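Local coordinates for uncharacterized protein (Bacteroides caccae, PDB 3NO2) that is of unknown function but folds as a six-bladed beta-propeller with a region resembling the Mal s 1 allergen family, at residues A[226-231]-A[247-252]. Residues are numbered along the deposited sequence; the frame is centred on the assembly and turned at random.
Sequences LYICNW and VEIDSE
V247 and I228 face each other as an antiparallel hydrogen-bonded pair and trade two backbone bonds: V247 N donates a hydrogen bond to I228 O at 3.1 Å, and V247 O accepts one from I228 N at 2.9 Å. The same V247 O sits beside the rim of the Y227 ring, in the ring plane, and also meets the CA-H of Y227, with 3.3 Å from that CA to the oxygen. With CG1 of V247 anti to the carbonyl carbon (chi1 -61°), CG2 takes the place between N and that carbon and rests on CB of I228 at 3.8 Å.

The next residue, E248, is the non-hydrogen-bonded partner of Y227, and its side chain turns to the other face of the sheet. Its CB packs obliquely on CD1 and CE1 of the tyrosine ring. CG is anti to the backbone N (chi1 -179°) and the chain runs on extended, passing the tyrosine side chain at a slant, with ring and carboxylate planes 63° apart. K22 collects both polar ends, in a salt bridge to OE1 of E248 and a hydrogen bond to OH of Y227.

I249 returns to the face of V247 and closes a second two-bond ring with L226, N to O in both directions. Its CG1 touches CB of L226 at 3.8 Å, while CD1 meets CD1 of I228 at 4.0 Å; F188 of strand 187-191 lies against L226 and I228.

Four backbone bonds between 226-228 and 247-249 thus join the middle strands of this four-stranded propeller blade, with an aliphatic face packed toward the adjoining blade and a face on which the buried glutamate and tyrosine share the amine of K22, which would favour an ionised glutamate.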
loop_
_atom_site.group_PDB
_atom_site.type_symbol
_atom_site.label_atom_id
_atom_site.label_comp_id
_atom_site.label_asym_id
_atom_site.label_seq_id
_atom_site.Cartn_x
_atom_site.Cartn_y
_atom_site.Cartn_z
ATOM N N LEU A 226 10.871 -10.075 -0.442
ATOM C CA LEU A 226 10.036 -8.877 -0.378
ATOM C C LEU A 226 9.662 -8.407 -1.789
ATOM O O LEU A 226 10.548 -8.277 -2.635
ATOM C CB LEU A 226 10.871 -7.758 0.306
ATOM C CG LEU A 226 10.206 -6.439 0.634
ATOM C CD1 LEU A 226 9.132 -6.662 1.722
ATOM C CD2 LEU A 226 11.208 -5.391 1.120
ATOM N N TYR A 227 8.387 -8.117 -2.025
ATOM C CA TYR A 227 7.992 -7.315 -3.183
ATOM C C TYR A 227 8.120 -5.853 -2.862
ATOM O O TYR A 227 7.713 -5.412 -1.769
ATOM C CB TYR A 227 6.547 -7.592 -3.624
ATOM C CG TYR A 227 6.262 -8.971 -4.172
ATOM C CD1 TYR A 227 6.951 -9.503 -5.237
ATOM C CD2 TYR A 227 5.229 -9.717 -3.655
ATOM C CE1 TYR A 227 6.662 -10.778 -5.713
ATOM C CE2 TYR A 227 4.948 -10.983 -4.124
ATOM C CZ TYR A 227 5.653 -11.502 -5.153
ATOM O OH TYR A 227 5.355 -12.780 -5.655
ATOM N N ILE A 228 8.640 -5.093 -3.821
ATOM C CA ILE A 228 8.744 -3.635 -3.730
ATOM C C ILE A 228 8.080 -3.059 -4.963
ATOM O O ILE A 228 8.493 -3.320 -6.097
ATOM C CB ILE A 228 10.203 -3.170 -3.646
ATOM C CG1 ILE A 228 10.938 -3.845 -2.500
ATOM C CG2 ILE A 228 10.251 -1.634 -3.573
ATOM C CD1 ILE A 228 12.464 -3.600 -2.523
ATOM N N CYS A 229 7.068 -2.224 -4.756
ATOM C CA CYS A 229 6.406 -1.463 -5.794
ATOM C C CYS A 229 7.235 -0.180 -6.042
ATOM O O CYS A 229 7.375 0.654 -5.158
ATOM C CB CYS A 229 4.980 -1.110 -5.435
ATOM S SG CYS A 229 3.914 -2.547 -5.162
ATOM N N ASN A 230 7.832 -0.116 -7.230
ATOM C CA ASN A 230 8.825 0.899 -7.570
ATOM C C ASN A 230 8.225 1.953 -8.481
ATOM O O ASN A 230 8.392 1.929 -9.693
ATOM C CB ASN A 230 10.001 0.198 -8.273
ATOM C CG ASN A 230 11.211 1.078 -8.432
ATOM O OD1 ASN A 230 11.408 2.002 -7.643
ATOM N ND2 ASN A 230 12.027 0.842 -9.474
ATOM N N TRP A 231 7.450 2.863 -7.881
ATOM C CA TRP A 231 6.547 3.733 -8.623
ATOM C C TRP A 231 7.328 4.914 -9.204
ATOM O O TRP A 231 8.072 5.612 -8.486
ATOM C CB TRP A 231 5.432 4.186 -7.664
ATOM C CG TRP A 231 4.316 4.977 -8.306
ATOM C CD1 TRP A 231 3.223 4.484 -8.962
ATOM C CD2 TRP A 231 4.170 6.398 -8.340
ATOM N NE1 TRP A 231 2.425 5.492 -9.395
ATOM C CE2 TRP A 231 2.969 6.679 -9.019
ATOM C CE3 TRP A 231 4.906 7.446 -7.822
ATOM C CZ2 TRP A 231 2.512 7.966 -9.201
ATOM C CZ3 TRP A 231 4.438 8.766 -8.020
ATOM C CH2 TRP A 231 3.285 8.996 -8.700
ATOM N N VAL A 247 9.621 -5.289 -8.254
ATOM C CA VAL A 247 10.673 -6.283 -8.048
ATOM C C VAL A 247 10.338 -7.176 -6.891
ATOM O O VAL A 247 9.641 -6.779 -5.936
ATOM C CB VAL A 247 12.073 -5.643 -7.823
ATOM C CG1 VAL A 247 12.507 -4.826 -9.046
ATOM C CG2 VAL A 247 12.131 -4.797 -6.553
ATOM N N GLU A 248 10.890 -8.385 -6.947
ATOM C CA GLU A 248 11.010 -9.282 -5.811
ATOM C C GLU A 248 12.487 -9.329 -5.472
ATOM O O GLU A 248 13.319 -9.647 -6.337
ATOM C CB GLU A 248 10.531 -10.692 -6.121
ATOM C CG GLU A 248 10.620 -11.641 -4.945
ATOM C CD GLU A 248 10.222 -13.061 -5.291
ATOM O OE1 GLU A 248 9.772 -13.324 -6.433
ATOM O OE2 GLU A 248 10.400 -13.909 -4.400
ATOM N N ILE A 249 12.825 -9.021 -4.215
ATOM C CA ILE A 249 14.176 -9.191 -3.717
ATOM C C ILE A 249 14.161 -10.385 -2.776
ATOM O O ILE A 249 13.184 -10.665 -2.073
ATOM C CB ILE A 249 14.803 -7.929 -3.076
ATOM C CG1 ILE A 249 13.996 -7.435 -1.888
ATOM C CG2 ILE A 249 15.016 -6.808 -4.156
ATOM C CD1 ILE A 249 14.777 -6.454 -0.999
ATOM N N ASP A 250 15.278 -11.091 -2.738
ATOM C CA ASP A 250 15.469 -12.179 -1.790
ATOM C C ASP A 250 16.043 -11.612 -0.492
ATOM O O ASP A 250 16.278 -10.406 -0.359
ATOM C CB ASP A 250 16.328 -13.315 -2.409
ATOM C CG ASP A 250 17.742 -12.962 -2.664
ATOM O OD1 ASP A 250 18.254 -11.910 -2.274
ATOM O OD2 ASP A 250 18.393 -13.822 -3.345
ATOM N N SER A 251 16.336 -12.522 0.437
ATOM C CA SER A 251 16.820 -12.093 1.764
ATOM C C SER A 251 18.215 -11.448 1.735
ATOM O O SER A 251 18.573 -10.727 2.657
ATOM C CB SER A 251 16.817 -13.265 2.753
ATOM O OG SER A 251 17.734 -14.266 2.353
ATOM N N GLU A 252 18.982 -11.670 0.666
ATOM C CA GLU A 252 20.283 -11.050 0.471
ATOM C C GLU A 252 20.199 -9.728 -0.278
ATOM O O GLU A 252 21.211 -9.063 -0.507
ATOM C CB GLU A 252 21.208 -11.998 -0.297
ATOM C CG GLU A 252 21.631 -13.240 0.498
ATOM C CD GLU A 252 22.542 -14.180 -0.306
ATOM O OE1 GLU A 252 23.013 -13.792 -1.413
ATOM O OE2 GLU A 252 22.781 -15.317 0.169
#